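Local structure of ribosome biogenesis GTPase A (3CNL) at residues 30-35 with 53-58; 61-66 with 245-250. The protein binds GTP, probably hydrolyses it, and is probably required for a late step in assembly of the 50S ribosomal subunit. All blocks are in the same frame, centred on the assembly; numbering follows the deposited sequence.

The two contacts lie side by side, one at the guanine of the bound nucleotide and one farther from it. Contact 1 sets the loop 30-35 beside the guanine-binding residues of 53-58, four of which belong to the pocket of the bound GTP analogue. Contact 2, whose centre lies about 10 Å from that of contact 1, lays the late segment 245-250 against the helix that follows 53-58 in the chain. The two contacts touch directly: Phe-245 N probably donates to Arg-32 O at 2.7 Å. Contact 2 itself stands back from the nucleotide, the side chain of Thr-63 being about 10 Å from that of Val-56.

Contact 1: 30-35 with 53-58; sequences DARAPF and LNKVDI. With GNP (phosphoaminophosphonic acid-guanylate ester), chain B.
Arg-32 lays its guanidinium across Ile-58, whose CD1 sits 3.7 Å above the plane over its centre; the same methyl approaches N2 of the bound guanine at 3.5 Å. The arginine gets there by a bend at chi3 (-63°), which turns NE back toward Asp-30. NE and NH2 grip the carboxylate side-on, one to each oxygen: NE donates to OD1 at 3.0 Å and NH2 to OD2 at 2.8 Å, both nearly in the guanidinium plane. Asp-30 OD1 also takes Arg-32 N on its anti lone pair, making an Asx turn; three N-H bonds from Arg-32 thereby hold the carboxylate in its rotation. An alanine in place of Arg-32 removes the guanidinium and would probably leave the Asp-30 charge without its mate, its carboxylate freer to turn, and open a gap over Ile-58 CD1.

Lys-55 crosses Asp-30 at about a right angle, its CD 3.7 Å from Asp-30 OD2. Its CG lies 3.4 Å from guanine C6, CE approaches N9, and NZ donates to the ribose O4'; a water joins NZ to Asp-30 OD2, and Asn-109 O accepts from NZ as well. Asp-57 receives N1 and N2 of guanine, N1 at 2.9 Å to OD1, the recognition expected of the NKXD motif that Asn-54 to Asp-57 spell. Asn-54 ND2 instead donates to Thr-110 O, tying this motif to the phosphate-binding loop.

On the backbone side, Ala-31 N donates to Asn-54 O at 3.0 Å, while Ala-31 CB packs on Leu-53 CB and Val-56 CG1. Strands 24-30 and 48-54 thus end side by side as parallel neighbours, with strand 78-80 beyond Leu-53 and helix 61-73 covering Ala-31, Pro-34 and Val-56.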
loop_
_atom_site.group_PDB
_atom_site.type_symbol
_atom_site.label_atom_id
_atom_site.label_comp_id
_atom_site.label_asym_id
_atom_site.label_seq_id
_atom_site.Cartn_x
_atom_site.Cartn_y
_atom_site.Cartn_z
ATOM N N ASP A 30 -0.404 -3.060 0.771
ATOM C CA ASP A 30 0.318 -3.394 -0.460
ATOM C C ASP A 30 0.971 -4.754 -0.178
ATOM O O ASP A 30 1.636 -4.918 0.839
ATOM C CB ASP A 30 1.358 -2.290 -0.780
ATOM C CG ASP A 30 1.983 -2.435 -2.171
ATOM O OD1 ASP A 30 2.430 -3.540 -2.505
ATOM O OD2 ASP A 30 2.060 -1.437 -2.932
ATOM N N ALA A 31 0.741 -5.739 -1.051
ATOM C CA ALA A 31 1.327 -7.083 -0.914
ATOM C C ALA A 31 2.846 -7.079 -0.989
ATOM O O ALA A 31 3.508 -8.022 -0.537
ATOM C CB ALA A 31 0.769 -8.010 -2.013
ATOM N N ARG A 32 3.420 -6.034 -1.571
ATOM C CA ARG A 32 4.897 -5.959 -1.677
ATOM C C ARG A 32 5.557 -5.584 -0.344
ATOM O O ARG A 32 6.768 -5.814 -0.116
ATOM C CB ARG A 32 5.288 -4.965 -2.761
ATOM C CG ARG A 32 4.780 -5.330 -4.140
ATOM C CD ARG A 32 5.008 -4.218 -5.177
ATOM N NE ARG A 32 4.267 -2.985 -4.832
ATOM C CZ ARG A 32 4.463 -1.801 -5.418
ATOM N NH1 ARG A 32 5.380 -1.683 -6.379
ATOM N NH2 ARG A 32 3.753 -0.725 -5.057
ATOM N N ALA A 33 4.761 -5.001 0.545
ATOM C CA ALA A 33 5.268 -4.575 1.850
ATOM C C ALA A 33 4.159 -4.685 2.891
ATOM O O ALA A 33 3.648 -3.667 3.330
ATOM C CB ALA A 33 5.769 -3.089 1.761
ATOM N N PRO A 34 3.741 -5.915 3.256
ATOM C CA PRO A 34 2.616 -6.067 4.197
ATOM C C PRO A 34 2.792 -5.564 5.615
ATOM O O PRO A 34 1.789 -5.199 6.233
ATOM C CB PRO A 34 2.331 -7.584 4.181
ATOM C CG PRO A 34 2.912 -8.031 2.885
ATOM C CD PRO A 34 4.166 -7.221 2.725
ATOM N N PHE A 35 4.017 -5.564 6.152
ATOM C CA PHE A 35 4.222 -4.989 7.478
ATOM C C PHE A 35 4.255 -3.464 7.369
ATOM O O PHE A 35 3.555 -2.762 8.107
ATOM C CB PHE A 35 5.501 -5.497 8.158
ATOM C CG PHE A 35 5.377 -6.859 8.821
ATOM C CD1 PHE A 35 4.146 -7.368 9.227
ATOM C CD2 PHE A 35 6.519 -7.611 9.068
ATOM C CE1 PHE A 35 4.058 -8.614 9.827
ATOM C CE2 PHE A 35 6.445 -8.863 9.688
ATOM C CZ PHE A 35 5.227 -9.357 10.068
ATOM N N LEU A 53 -4.393 -7.995 0.758
ATOM C CA LEU A 53 -3.058 -7.767 0.210
ATOM C C LEU A 53 -3.231 -7.347 -1.226
ATOM O O LEU A 53 -3.442 -8.188 -2.095
ATOM C CB LEU A 53 -2.193 -9.024 0.320
ATOM C CG LEU A 53 -1.947 -9.503 1.748
ATOM C CD1 LEU A 53 -1.007 -10.699 1.732
ATOM C CD2 LEU A 53 -1.417 -8.372 2.695
ATOM N N ASN A 54 -3.178 -6.035 -1.474
ATOM C CA ASN A 54 -3.546 -5.503 -2.775
ATOM C C ASN A 54 -2.346 -5.443 -3.742
ATOM O O ASN A 54 -1.212 -5.602 -3.311
ATOM C CB ASN A 54 -4.144 -4.110 -2.580
ATOM C CG ASN A 54 -4.994 -3.687 -3.719
ATOM O OD1 ASN A 54 -5.541 -4.515 -4.412
ATOM N ND2 ASN A 54 -5.127 -2.382 -3.923
ATOM N N LYS A 55 -2.617 -5.188 -5.022
ATOM C CA LYS A 55 -1.589 -4.991 -6.067
ATOM C C LYS A 55 -0.709 -6.239 -6.299
ATOM O O LYS A 55 0.482 -6.105 -6.636
ATOM C CB LYS A 55 -0.700 -3.751 -5.785
ATOM C CG LYS A 55 -1.458 -2.412 -5.577
ATOM C CD LYS A 55 -0.529 -1.206 -5.497
ATOM C CE LYS A 55 -1.337 0.059 -5.191
ATOM N NZ LYS A 55 -0.474 1.277 -5.197
ATOM N N VAL A 56 -1.285 -7.444 -6.153
ATOM C CA VAL A 56 -0.504 -8.697 -6.338
ATOM C C VAL A 56 0.073 -8.816 -7.757
ATOM O O VAL A 56 1.057 -9.562 -8.023
ATOM C CB VAL A 56 -1.292 -9.993 -5.930
ATOM C CG1 VAL A 56 -1.619 -9.991 -4.431
ATOM C CG2 VAL A 56 -2.543 -10.203 -6.802
ATOM N N ASP A 57 -0.518 -8.049 -8.664
ATOM C CA ASP A 57 -0.089 -8.066 -10.060
ATOM C C ASP A 57 1.326 -7.500 -10.280
ATOM O O ASP A 57 2.007 -7.888 -11.237
ATOM C CB ASP A 57 -1.118 -7.364 -10.942
ATOM C CG ASP A 57 -1.277 -5.909 -10.592
ATOM O OD1 ASP A 57 -1.486 -5.621 -9.412
ATOM O OD2 ASP A 57 -1.185 -5.055 -11.495
ATOM N N ILE A 58 1.774 -6.623 -9.376
ATOM C CA ILE A 58 3.107 -6.018 -9.451
ATOM C C ILE A 58 4.021 -6.483 -8.297
ATOM O O ILE A 58 5.134 -5.954 -8.117
ATOM C CB ILE A 58 3.047 -4.468 -9.552
ATOM C CG1 ILE A 58 2.293 -3.834 -8.362
ATOM C CG2 ILE A 58 2.425 -4.035 -10.905
ATOM C CD1 ILE A 58 2.236 -2.334 -8.398
HETATM P PG GNP B . -4.869 7.570 -1.227
HETATM O O1G GNP B . -5.525 7.208 0.086
HETATM O O2G GNP B . -3.407 7.937 -1.057
HETATM O O3G GNP B . -5.719 8.636 -1.910
HETATM N N3B GNP B . -4.839 6.469 -2.366
HETATM P PB GNP B . -5.687 5.144 -2.477
HETATM O O1B GNP B . -5.353 4.226 -1.347
HETATM O O2B GNP B . -7.126 5.522 -2.610
HETATM O O3A GNP B . -5.213 4.488 -3.788
HETATM P PA GNP B . -5.767 4.622 -5.240
HETATM O O1A GNP B . -6.889 3.695 -5.458
HETATM O O2A GNP B . -5.984 6.025 -5.632
HETATM O "O5'" GNP B . -4.603 4.046 -6.099
HETATM C "C5'" GNP B . -3.268 4.571 -6.043
HETATM C "C4'" GNP B . -2.538 4.141 -7.311
HETATM O "O4'" GNP B . -2.376 2.693 -7.366
HETATM C "C3'" GNP B . -3.210 4.493 -8.627
HETATM O "O3'" GNP B . -2.196 4.805 -9.572
HETATM C "C2'" GNP B . -3.899 3.191 -9.005
HETATM O "O2'" GNP B . -4.102 3.125 -10.397
HETATM C "C1'" GNP B . -2.875 2.151 -8.565
HETATM N N9 GNP B . -3.434 0.852 -8.199
HETATM C C8 GNP B . -4.515 0.633 -7.369
HETATM N N7 GNP B . -4.769 -0.642 -7.194
HETATM C C5 GNP B . -3.791 -1.295 -7.974
HETATM C C6 GNP B . -3.536 -2.677 -8.194
HETATM O O6 GNP B . -4.153 -3.657 -7.742
HETATM N N1 GNP B . -2.432 -2.889 -9.040
HETATM C C2 GNP B . -1.665 -1.883 -9.607
HETATM N N2 GNP B . -0.640 -2.259 -10.401
HETATM N N3 GNP B . -1.881 -0.595 -9.403
HETATM C C4 GNP B . -2.959 -0.378 -8.588
HETATM O O HOH W 1 1.020 1.070 -2.990
HETATM O O HOH W 2 6.781 -3.905 -8.033
#

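Contact 2: 61-66 with 245-250; sequences EKTTKK and FERPED
Thr-63 presses its methyl CG2 against the backbone of 245-250, 3.2 Å from Glu-246 O. Because CG2 stands anti to the backbone N (OG1 has chi1 -49°), the methyl is the branch that meets the loop, and it also reaches Arg-247 CG at 4.0 Å; OG1 is bonded to Asp-60. Three residues along the helix, Lys-66 O is met by Pro-248 CG at 3.4 Å. The aliphatic part of Lys-66 crosses Glu-249 at about a right angle, its CG 3.5 Å from Glu-249 OE1, whereas the lysine NZ stays 5.5 Å from that oxygen.

Around these van der Waals contacts, polar bonds shape the loop. Arg-247 NE forms a salt bridge to Glu-249 OE2 at 2.9 Å, keeping the two long side chains together. Glu-246 O accepts from Trp-67 NE1, the next residue of the helix, and Glu-246 OE1 takes the backbone N of both Phe-35 and Ala-36. Pro-248 rests further on Trp-67 and Phe-70. The arrangement is an irregular chain segment laid across helix 61-73 of the circularly permuted G domain, joining the region after helix 224-236 to that domain.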
loop_
_atom_site.group_PDB
_atom_site.type_symbol
_atom_site.label_atom_id
_atom_site.label_comp_id
_atom_site.label_asym_id
_atom_site.label_seq_id
_atom_site.Cartn_x
_atom_site.Cartn_y
_atom_site.Cartn_z
ATOM N N GLU A 61 5.169 -13.038 -6.766
ATOM C CA GLU A 61 4.156 -14.056 -6.478
ATOM C C GLU A 61 4.557 -15.040 -5.378
ATOM O O GLU A 61 3.755 -15.366 -4.507
ATOM C CB GLU A 61 3.754 -14.789 -7.759
ATOM C CG GLU A 61 3.084 -13.874 -8.769
ATOM C CD GLU A 61 2.237 -14.619 -9.775
ATOM O OE1 GLU A 61 2.808 -15.368 -10.577
ATOM O OE2 GLU A 61 0.994 -14.454 -9.783
ATOM N N LYS A 62 5.812 -15.471 -5.396
ATOM C CA LYS A 62 6.352 -16.348 -4.368
ATOM C C LYS A 62 6.296 -15.722 -2.965
ATOM O O LYS A 62 5.896 -16.365 -2.001
ATOM C CB LYS A 62 7.783 -16.715 -4.742
ATOM C CG LYS A 62 8.402 -17.844 -3.929
ATOM C CD LYS A 62 9.881 -18.001 -4.273
ATOM C CE LYS A 62 10.712 -16.753 -3.880
ATOM N NZ LYS A 62 10.440 -15.499 -4.690
ATOM N N THR A 63 6.700 -14.458 -2.869
ATOM C CA THR A 63 6.704 -13.719 -1.606
ATOM C C THR A 63 5.257 -13.469 -1.113
ATOM O O THR A 63 4.984 -13.567 0.079
ATOM C CB THR A 63 7.455 -12.384 -1.790
ATOM O OG1 THR A 63 8.716 -12.629 -2.429
ATOM C CG2 THR A 63 7.696 -11.697 -0.455
ATOM N N THR A 64 4.348 -13.153 -2.033
ATOM C CA THR A 64 2.931 -12.967 -1.683
ATOM C C THR A 64 2.345 -14.228 -1.059
ATOM O O THR A 64 1.694 -14.151 -0.023
ATOM C CB THR A 64 2.063 -12.540 -2.870
ATOM O OG1 THR A 64 2.542 -11.292 -3.395
ATOM C CG2 THR A 64 0.586 -12.367 -2.431
ATOM N N LYS A 65 2.571 -15.384 -1.680
ATOM C CA LYS A 65 2.101 -16.635 -1.073
ATOM C C LYS A 65 2.636 -16.825 0.344
ATOM O O LYS A 65 1.886 -17.223 1.243
ATOM C CB LYS A 65 2.405 -17.850 -1.947
ATOM C CG LYS A 65 1.699 -19.121 -1.442
ATOM C CD LYS A 65 0.180 -18.958 -1.484
ATOM C CE LYS A 65 -0.442 -19.370 -0.166
ATOM N NZ LYS A 65 -1.756 -20.058 -0.375
ATOM N N LYS A 66 3.910 -16.532 0.568
ATOM C CA LYS A 66 4.468 -16.647 1.920
ATOM C C LYS A 66 3.801 -15.706 2.912
ATOM O O LYS A 66 3.678 -16.017 4.107
ATOM C CB LYS A 66 5.983 -16.393 1.921
ATOM C CG LYS A 66 6.844 -17.576 1.437
ATOM C CD LYS A 66 7.000 -18.654 2.528
ATOM C CE LYS A 66 8.057 -19.744 2.163
ATOM N NZ LYS A 66 7.952 -20.928 3.088
ATOM N N PHE A 245 9.147 -6.135 -1.318
ATOM C CA PHE A 245 10.127 -5.373 -0.534
ATOM C C PHE A 245 10.308 -5.891 0.879
ATOM O O PHE A 245 11.171 -5.391 1.601
ATOM C CB PHE A 245 9.777 -3.871 -0.505
ATOM C CG PHE A 245 9.375 -3.299 -1.862
ATOM C CD1 PHE A 245 10.277 -3.277 -2.924
ATOM C CD2 PHE A 245 8.120 -2.745 -2.047
ATOM C CE1 PHE A 245 9.914 -2.757 -4.160
ATOM C CE2 PHE A 245 7.747 -2.212 -3.273
ATOM C CZ PHE A 245 8.640 -2.227 -4.338
ATOM N N GLU A 246 9.472 -6.860 1.261
ATOM C CA GLU A 246 9.492 -7.495 2.588
ATOM C C GLU A 246 9.092 -8.955 2.435
ATOM O O GLU A 246 8.245 -9.270 1.597
ATOM C CB GLU A 246 8.436 -6.886 3.510
ATOM C CG GLU A 246 8.532 -5.451 3.729
ATOM C CD GLU A 246 7.694 -4.994 4.866
ATOM O OE1 GLU A 246 6.452 -5.011 4.725
ATOM O OE2 GLU A 246 8.287 -4.581 5.886
ATOM N N ARG A 247 9.677 -9.806 3.285
ATOM C CA ARG A 247 9.384 -11.241 3.421
ATOM C C ARG A 247 9.050 -11.549 4.885
ATOM O O ARG A 247 9.649 -10.951 5.772
ATOM C CB ARG A 247 10.626 -12.068 3.073
ATOM C CG ARG A 247 11.064 -12.075 1.634
ATOM C CD ARG A 247 12.559 -12.433 1.567
ATOM N NE ARG A 247 12.964 -13.379 2.619
ATOM C CZ ARG A 247 14.157 -13.980 2.685
ATOM N NH1 ARG A 247 15.086 -13.743 1.762
ATOM N NH2 ARG A 247 14.427 -14.827 3.678
ATOM N N PRO A 248 8.119 -12.504 5.144
ATOM C CA PRO A 248 7.663 -12.778 6.520
ATOM C C PRO A 248 8.666 -12.751 7.715
ATOM O O PRO A 248 8.217 -12.364 8.798
ATOM C CB PRO A 248 6.900 -14.098 6.387
ATOM C CG PRO A 248 6.347 -14.052 5.010
ATOM C CD PRO A 248 7.391 -13.343 4.164
ATOM N N GLU A 249 9.946 -13.145 7.643
ATOM C CA GLU A 249 10.616 -14.189 6.838
ATOM C C GLU A 249 12.169 -14.174 6.908
ATOM O O GLU A 249 12.761 -15.212 6.613
ATOM C CB GLU A 249 10.182 -14.283 5.383
ATOM C CG GLU A 249 10.125 -15.704 4.833
ATOM C CD GLU A 249 10.469 -15.776 3.362
ATOM O OE1 GLU A 249 9.537 -15.675 2.535
ATOM O OE2 GLU A 249 11.668 -15.931 3.022
ATOM N N ASP A 250 12.860 -13.063 7.228
ATOM C CA ASP A 250 12.343 -11.696 7.455
ATOM C C ASP A 250 12.944 -10.641 6.500
ATOM O O ASP A 250 12.784 -9.432 6.724
ATOM C CB ASP A 250 12.600 -11.259 8.914
ATOM C CG ASP A 250 11.320 -11.186 9.763
ATOM O OD1 ASP A 250 10.616 -12.213 9.899
ATOM O OD2 ASP A 250 11.028 -10.100 10.326
#